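Local coordinates for alkylhalidase CmlS (Streptomyces venezuelae, PDB 3I3L), which binds FAD, probably as a flavin-dependent halogenase acting in the biosynthesis of chloramphenicol, at residues A[22-27]-A[177-182]; A[50-55]-A[144-149]. All coordinates share one frame; numbering follows the deposited sequence.

Interaction 1: A[22-27]-A[177-182]; sequences TRSKVA and SDFVID
Strands 25-27 and 179-182 run parallel, their axes 4.7 Å apart and 27° between their directions, with Val26 bridged to Phe179 and Ala27 to Val180. Ala27 is held through both backbone N and backbone O: N donates to Phe179 O (3.0 Å) and O accepts from Ile181 N (2.9 Å). Phe179 O is gripped twice, because Ser177 OG also donates to it, from the opposite face of the carbonyl plane; chi1 of 67°, with OG between backbone N and carbonyl carbon, allows this. Lys25 O accepts from both Asp178 N and Phe179 N, while Asp178 OD2 takes Lys25 N at 2.8 Å on its anti side, the N-H...O angle being 162°. An alanine at Asp178 would remove this acceptor and is likely to leave Lys25 N without its mate, the chain around Ser24 and Lys25 less firmly tied to segment 177-182. Ser24 OG sits at the edge of the Phe179 ring, 3.5 Å from CE2, and is hydrogen-bonded to Thr346. Helices 33-44 and 327-347 cover the face bearing Val26 and Phe179; Val162 and Leu164 meet the Ala27 and Val180 side. The arrangement is consistent with a Rossmann-type FAD-binding core, strand 25-29 leading into a glycine-rich dinucleotide-binding turn.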
loop_
_atom_site.group_PDB
_atom_site.type_symbol
_atom_site.label_atom_id
_atom_site.label_comp_id
_atom_site.label_asym_id
_atom_site.label_seq_id
_atom_site.Cartn_x
_atom_site.Cartn_y
_atom_site.Cartn_z
ATOM N N THR A 22 -27.739 -9.773 15.031
ATOM C CA THR A 22 -27.521 -10.579 13.789
ATOM C C THR A 22 -26.049 -10.629 13.368
ATOM O O THR A 22 -25.354 -9.608 13.382
ATOM C CB THR A 22 -28.300 -10.007 12.597
ATOM O OG1 THR A 22 -29.673 -9.855 12.953
ATOM C CG2 THR A 22 -28.209 -10.939 11.388
ATOM N N ARG A 23 -25.610 -11.824 13.015
ATOM C CA ARG A 23 -24.307 -12.072 12.431
ATOM C C ARG A 23 -24.427 -12.983 11.205
ATOM O O ARG A 23 -25.405 -13.729 11.078
ATOM C CB ARG A 23 -23.358 -12.702 13.463
ATOM C CG ARG A 23 -23.096 -11.808 14.671
ATOM C CD ARG A 23 -22.325 -10.529 14.269
ATOM N NE ARG A 23 -21.920 -9.728 15.439
ATOM C CZ ARG A 23 -22.726 -8.945 16.123
ATOM N NH1 ARG A 23 -24.016 -8.788 15.726
ATOM N NH2 ARG A 23 -22.206 -8.280 17.167
ATOM N N SER A 24 -23.407 -12.955 10.335
ATOM C CA SER A 24 -23.425 -13.625 9.044
ATOM C C SER A 24 -22.557 -14.857 9.026
ATOM O O SER A 24 -21.570 -14.966 9.720
ATOM C CB SER A 24 -22.927 -12.679 7.932
ATOM O OG SER A 24 -23.877 -11.639 7.686
ATOM N N LYS A 25 -22.970 -15.811 8.204
ATOM C CA LYS A 25 -22.082 -16.878 7.784
ATOM C C LYS A 25 -21.252 -16.412 6.575
ATOM O O LYS A 25 -21.821 -16.004 5.532
ATOM C CB LYS A 25 -22.917 -18.085 7.374
ATOM C CG LYS A 25 -22.125 -19.374 7.262
ATOM C CD LYS A 25 -23.092 -20.574 7.270
ATOM C CE LYS A 25 -22.341 -21.904 7.364
ATOM N NZ LYS A 25 -21.600 -22.034 8.710
ATOM N N VAL A 26 -19.930 -16.525 6.671
ATOM C CA VAL A 26 -19.079 -15.994 5.613
ATOM C C VAL A 26 -18.074 -16.994 5.135
ATOM O O VAL A 26 -17.288 -17.489 5.939
ATOM C CB VAL A 26 -18.278 -14.731 6.090
ATOM C CG1 VAL A 26 -17.523 -14.151 4.915
ATOM C CG2 VAL A 26 -19.211 -13.701 6.704
ATOM N N ALA A 27 -18.090 -17.285 3.837
ATOM C CA ALA A 27 -17.077 -18.100 3.206
ATOM C C ALA A 27 -15.915 -17.206 2.733
ATOM O O ALA A 27 -16.132 -16.089 2.223
ATOM C CB ALA A 27 -17.627 -18.815 1.976
ATOM N N SER A 177 -23.579 -19.574 1.899
ATOM C CA SER A 177 -23.246 -18.596 2.933
ATOM C C SER A 177 -23.923 -17.268 2.628
ATOM O O SER A 177 -24.466 -17.076 1.523
ATOM C CB SER A 177 -21.714 -18.477 3.044
ATOM O OG SER A 177 -21.165 -17.884 1.836
ATOM N N ASP A 178 -23.966 -16.373 3.613
ATOM C CA ASP A 178 -24.520 -15.061 3.445
ATOM C C ASP A 178 -23.590 -14.132 2.610
ATOM O O ASP A 178 -24.085 -13.323 1.778
ATOM C CB ASP A 178 -24.728 -14.405 4.793
ATOM C CG ASP A 178 -25.723 -15.179 5.662
ATOM O OD1 ASP A 178 -26.788 -15.491 5.115
ATOM O OD2 ASP A 178 -25.411 -15.443 6.856
ATOM N N PHE A 179 -22.287 -14.223 2.885
ATOM C CA PHE A 179 -21.297 -13.438 2.135
ATOM C C PHE A 179 -20.149 -14.302 1.710
ATOM O O PHE A 179 -19.938 -15.422 2.283
ATOM C CB PHE A 179 -20.783 -12.239 2.925
ATOM C CG PHE A 179 -21.798 -11.188 3.134
ATOM C CD1 PHE A 179 -21.918 -10.134 2.256
ATOM C CD2 PHE A 179 -22.614 -11.209 4.264
ATOM C CE1 PHE A 179 -22.870 -9.123 2.449
ATOM C CE2 PHE A 179 -23.606 -10.192 4.467
ATOM C CZ PHE A 179 -23.710 -9.149 3.584
ATOM N N VAL A 180 -19.439 -13.835 0.669
ATOM C CA VAL A 180 -18.191 -14.430 0.290
ATOM C C VAL A 180 -17.105 -13.377 0.170
ATOM O O VAL A 180 -17.359 -12.278 -0.312
ATOM C CB VAL A 180 -18.309 -15.252 -1.027
ATOM C CG1 VAL A 180 -18.780 -14.393 -2.212
ATOM C CG2 VAL A 180 -16.946 -15.948 -1.331
ATOM N N ILE A 181 -15.902 -13.697 0.640
ATOM C CA ILE A 181 -14.748 -12.851 0.379
ATOM C C ILE A 181 -13.826 -13.623 -0.567
ATOM O O ILE A 181 -13.364 -14.735 -0.222
ATOM C CB ILE A 181 -13.955 -12.491 1.665
ATOM C CG1 ILE A 181 -14.716 -11.450 2.498
ATOM C CG2 ILE A 181 -12.510 -11.973 1.288
ATOM C CD1 ILE A 181 -14.122 -11.297 3.848
ATOM N N ASP A 182 -13.522 -13.042 -1.722
ATOM C CA ASP A 182 -12.437 -13.638 -2.550
ATOM C C ASP A 182 -11.081 -13.080 -2.102
ATOM O O ASP A 182 -10.772 -11.913 -2.320
ATOM C CB ASP A 182 -12.650 -13.388 -4.031
ATOM C CG ASP A 182 -11.645 -14.135 -4.920
ATOM O OD1 ASP A 182 -10.691 -14.779 -4.383
ATOM O OD2 ASP A 182 -11.798 -14.038 -6.175
#

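Interaction 2: A[50-55]-A[144-149]; sequences TIYERS and TVHEET. With FAD (flavin-adenine dinucleotide), chain B.
Glu53 carries the polar centre, where its carboxylate meets both ribose hydroxyls of the FAD adenosine: O3B donates to OE1 at 2.9 Å, while the 2.4 Å between FAD O2B and Glu53 OE2 is too short to be trusted. With CG anti to the backbone N (chi1 165°) and a bend at chi2, the carboxylate turns away from segment 144-149 toward the cofactor. Ser55 N, on the anti lone pair of OE2, and Gly31 N, on OE1, fix its rotation. Arg54 adds a bond from NE to O2B (3.2 Å), and one face of its guanidinium lies over the five-membered ring end of the adenine, with FAD C8A 3.5 Å from the plane, over its centre.

The backbones form a parallel ladder in which Ile51 N, His146 N and Glu53 N bind Thr144 O, Ile51 O and His146 O, each N-H...O angle near 170°. Beyond the strands, Thr149 N reaches Glu53 O in a nearly straight bond and Glu148 N reaches Ser55 O from above its carbonyl plane, fastening this chain to the cofactor loop.

Tyr52 and His146 lie side by side, their planes at 41°, and Tyr52 CE1 comes to the edge of the imidazole, 3.4 Å from His146 CD2. Thr149 CG2 touches the edge of the phenol ring, whereas Thr50 and Thr144 continue this face. On the reverse face Ile51 CD1 meets Val145 CG2 at 4.2 Å. Helix 127-140 covers that face through Leu135; strand 162-168 lies against Tyr52, His146 and Thr149; strand 25-29 pairs with the far edge of 48-52.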
loop_
_atom_site.group_PDB
_atom_site.type_symbol
_atom_site.label_atom_id
_atom_site.label_comp_id
_atom_site.label_asym_id
_atom_site.label_seq_id
_atom_site.Cartn_x
_atom_site.Cartn_y
_atom_site.Cartn_z
ATOM N N THR A 50 -15.713 -19.465 7.584
ATOM C CA THR A 50 -15.024 -20.629 7.021
ATOM C C THR A 50 -13.957 -20.235 5.949
ATOM O O THR A 50 -14.255 -19.509 5.045
ATOM C CB THR A 50 -16.044 -21.671 6.507
ATOM O OG1 THR A 50 -16.849 -22.128 7.629
ATOM C CG2 THR A 50 -15.333 -22.861 5.890
ATOM N N ILE A 51 -12.734 -20.758 6.066
ATOM C CA ILE A 51 -11.689 -20.461 5.111
ATOM C C ILE A 51 -11.328 -21.698 4.308
ATOM O O ILE A 51 -10.904 -22.717 4.895
ATOM C CB ILE A 51 -10.400 -19.961 5.813
ATOM C CG1 ILE A 51 -10.693 -18.707 6.662
ATOM C CG2 ILE A 51 -9.348 -19.729 4.775
ATOM C CD1 ILE A 51 -9.520 -18.241 7.545
ATOM N N TYR A 52 -11.442 -21.587 2.976
ATOM C CA TYR A 52 -11.075 -22.631 2.026
ATOM C C TYR A 52 -9.771 -22.265 1.311
ATOM O O TYR A 52 -9.726 -21.273 0.597
ATOM C CB TYR A 52 -12.166 -22.781 0.974
ATOM C CG TYR A 52 -13.536 -23.096 1.549
ATOM C CD1 TYR A 52 -13.915 -24.427 1.827
ATOM C CD2 TYR A 52 -14.441 -22.090 1.815
ATOM C CE1 TYR A 52 -15.148 -24.747 2.363
ATOM C CE2 TYR A 52 -15.695 -22.379 2.371
ATOM C CZ TYR A 52 -16.032 -23.726 2.642
ATOM O OH TYR A 52 -17.217 -24.044 3.187
ATOM N N GLU A 53 -8.698 -23.031 1.570
ATOM C CA GLU A 53 -7.394 -22.833 0.973
ATOM C C GLU A 53 -7.044 -24.045 0.114
ATOM O O GLU A 53 -7.099 -25.192 0.601
ATOM C CB GLU A 53 -6.364 -22.631 2.090
ATOM C CG GLU A 53 -4.886 -22.760 1.659
ATOM C CD GLU A 53 -4.498 -21.793 0.541
ATOM O OE1 GLU A 53 -4.686 -20.579 0.732
ATOM O OE2 GLU A 53 -4.025 -22.238 -0.532
ATOM N N ARG A 54 -6.711 -23.828 -1.161
ATOM C CA ARG A 54 -6.468 -25.003 -2.064
ATOM C C ARG A 54 -5.163 -25.751 -1.740
ATOM O O ARG A 54 -5.001 -26.928 -2.104
ATOM C CB ARG A 54 -6.413 -24.563 -3.532
ATOM C CG ARG A 54 -5.287 -23.541 -3.802
ATOM C CD ARG A 54 -5.212 -23.119 -5.252
ATOM N NE ARG A 54 -4.049 -22.215 -5.466
ATOM C CZ ARG A 54 -3.834 -21.521 -6.587
ATOM N NH1 ARG A 54 -4.719 -21.608 -7.610
ATOM N NH2 ARG A 54 -2.761 -20.710 -6.678
ATOM N N SER A 55 -4.206 -25.080 -1.100
ATOM C CA SER A 55 -2.895 -25.708 -0.899
ATOM C C SER A 55 -2.819 -26.325 0.469
ATOM O O SER A 55 -3.691 -26.141 1.311
ATOM C CB SER A 55 -1.748 -24.690 -1.004
ATOM O OG SER A 55 -1.578 -24.199 -2.335
ATOM N N THR A 144 -13.207 -22.189 11.230
ATOM C CA THR A 144 -13.098 -23.416 10.445
ATOM C C THR A 144 -12.163 -23.225 9.260
ATOM O O THR A 144 -12.362 -22.295 8.453
ATOM C CB THR A 144 -14.524 -23.816 9.893
ATOM O OG1 THR A 144 -15.451 -23.871 10.980
ATOM C CG2 THR A 144 -14.482 -25.189 9.157
ATOM N N VAL A 145 -11.168 -24.095 9.125
ATOM C CA VAL A 145 -10.212 -23.941 8.055
ATOM C C VAL A 145 -10.093 -25.267 7.307
ATOM O O VAL A 145 -9.812 -26.272 7.923
ATOM C CB VAL A 145 -8.785 -23.465 8.578
ATOM C CG1 VAL A 145 -7.720 -23.598 7.483
ATOM C CG2 VAL A 145 -8.822 -22.039 9.134
ATOM N N HIS A 146 -10.278 -25.258 5.992
ATOM C CA HIS A 146 -10.043 -26.414 5.166
ATOM C C HIS A 146 -8.878 -26.161 4.208
ATOM O O HIS A 146 -9.033 -25.483 3.173
ATOM C CB HIS A 146 -11.283 -26.773 4.333
ATOM C CG HIS A 146 -12.548 -26.929 5.125
ATOM N ND1 HIS A 146 -12.664 -27.829 6.164
ATOM C CD2 HIS A 146 -13.769 -26.345 4.988
ATOM C CE1 HIS A 146 -13.898 -27.779 6.646
ATOM N NE2 HIS A 146 -14.589 -26.889 5.952
ATOM N N GLU A 147 -7.728 -26.764 4.511
ATOM C CA GLU A 147 -6.604 -26.766 3.604
ATOM C C GLU A 147 -6.859 -27.813 2.540
ATOM O O GLU A 147 -7.748 -28.633 2.688
ATOM C CB GLU A 147 -5.293 -27.043 4.336
ATOM C CG GLU A 147 -4.791 -25.847 5.130
ATOM C CD GLU A 147 -3.539 -26.136 5.867
ATOM O OE1 GLU A 147 -2.633 -26.803 5.306
ATOM O OE2 GLU A 147 -3.424 -25.681 7.029
ATOM N N GLU A 148 -6.095 -27.746 1.460
ATOM C CA GLU A 148 -6.246 -28.661 0.330
ATOM C C GLU A 148 -7.706 -28.786 -0.119
ATOM O O GLU A 148 -8.167 -29.875 -0.460
ATOM C CB GLU A 148 -5.662 -30.046 0.651
ATOM C CG GLU A 148 -4.183 -30.014 1.043
ATOM C CD GLU A 148 -3.601 -31.431 1.318
ATOM O OE1 GLU A 148 -4.058 -32.106 2.254
ATOM O OE2 GLU A 148 -2.685 -31.857 0.599
ATOM N N THR A 149 -8.421 -27.658 -0.171
ATOM C CA THR A 149 -9.837 -27.648 -0.523
ATOM C C THR A 149 -10.053 -26.431 -1.443
ATOM O O THR A 149 -10.451 -25.367 -0.966
ATOM C CB THR A 149 -10.741 -27.516 0.762
ATOM O OG1 THR A 149 -10.449 -28.558 1.693
ATOM C CG2 THR A 149 -12.215 -27.618 0.433
HETATM P PA FAD B . -1.836 -14.626 -1.812
HETATM O O1A FAD B . -1.561 -15.055 -3.235
HETATM O O2A FAD B . -0.647 -14.382 -0.949
HETATM O O5B FAD B . -2.786 -15.761 -1.122
HETATM C C5B FAD B . -3.893 -16.290 -1.824
HETATM C C4B FAD B . -4.165 -17.761 -1.438
HETATM O O4B FAD B . -5.369 -18.174 -2.125
HETATM C C3B FAD B . -3.069 -18.701 -1.882
HETATM O O3B FAD B . -2.532 -19.355 -0.773
HETATM C C2B FAD B . -3.764 -19.706 -2.814
HETATM O O2B FAD B . -3.363 -21.011 -2.539
HETATM C C1B FAD B . -5.242 -19.525 -2.503
HETATM N N9A FAD B . -6.196 -19.775 -3.567
HETATM C C8A FAD B . -6.135 -19.339 -4.857
HETATM N N7A FAD B . -7.241 -19.761 -5.508
HETATM C C5A FAD B . -7.974 -20.535 -4.675
HETATM C C6A FAD B . -9.166 -21.216 -4.845
HETATM N N6A FAD B . -9.813 -21.182 -5.996
HETATM N N1A FAD B . -9.685 -21.878 -3.765
HETATM C C2A FAD B . -9.037 -21.914 -2.555
HETATM N N3A FAD B . -7.872 -21.228 -2.404
HETATM C C4A FAD B . -7.343 -20.545 -3.444
HETATM N N1 FAD B . 4.273 -7.800 -1.134
HETATM C C2 FAD B . 4.842 -7.214 -0.016
HETATM O O2 FAD B . 4.089 -6.828 0.868
HETATM N N3 FAD B . 6.197 -7.048 0.091
HETATM C C4 FAD B . 7.034 -7.463 -0.910
HETATM O O4 FAD B . 8.291 -7.317 -0.773
HETATM C C4X FAD B . 6.470 -8.026 -2.057
HETATM N N5 FAD B . 7.277 -8.468 -3.069
HETATM C C5X FAD B . 6.718 -9.116 -4.146
HETATM C C6 FAD B . 7.536 -9.563 -5.194
HETATM C C7 FAD B . 6.964 -10.138 -6.304
HETATM C C7M FAD B . 7.818 -10.647 -7.441
HETATM C C8 FAD B . 5.584 -10.312 -6.327
HETATM C C8M FAD B . 4.937 -11.016 -7.452
HETATM C C9 FAD B . 4.750 -9.834 -5.311
HETATM C C9A FAD B . 5.357 -9.239 -4.216
HETATM N N10 FAD B . 4.537 -8.834 -3.203
HETATM C C10 FAD B . 5.071 -8.188 -2.152
HETATM C "C1'" FAD B . 3.072 -8.912 -3.469
HETATM C "C2'" FAD B . 2.396 -9.739 -2.401
HETATM O "O2'" FAD B . 3.077 -10.923 -2.291
HETATM C "C3'" FAD B . 0.923 -9.976 -2.601
HETATM O "O3'" FAD B . 0.253 -8.735 -2.641
HETATM C "C4'" FAD B . 0.327 -10.799 -1.411
HETATM O "O4'" FAD B . 0.804 -12.116 -1.399
HETATM C "C5'" FAD B . -1.187 -10.883 -1.557
HETATM O "O5'" FAD B . -1.746 -11.552 -0.464
HETATM P P FAD B . -3.119 -12.281 -0.744
HETATM O O1P FAD B . -4.038 -11.349 -1.503
HETATM O O2P FAD B . -3.628 -12.917 0.545
HETATM O O3P FAD B . -2.804 -13.389 -1.880
#

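Interactions 1 and 2 belong to one sheet, in which 144-146, 48-52, 25-29 and 179-182 follow one another; strands 25-29 and 48-52 join the two contacts: Val26 O lies 3.0 Å from Thr50 N, a probable hydrogen bond, and Ala27 CB packs on Tyr52 CE2. Interaction 1 joins two inner strands, with seven of nine touching residues buried; interaction 2 ends the sheet at its outermost strand and is only partly buried. Both rest on parallel backbone pairing, but polar side chains serve different ends. In 22-27/177-182 a carboxylate accepts from a backbone N-H within the protein, whereas in 50-55/144-149 one holds the cofactor's ribose, the chain passing from strand to ligand pocket.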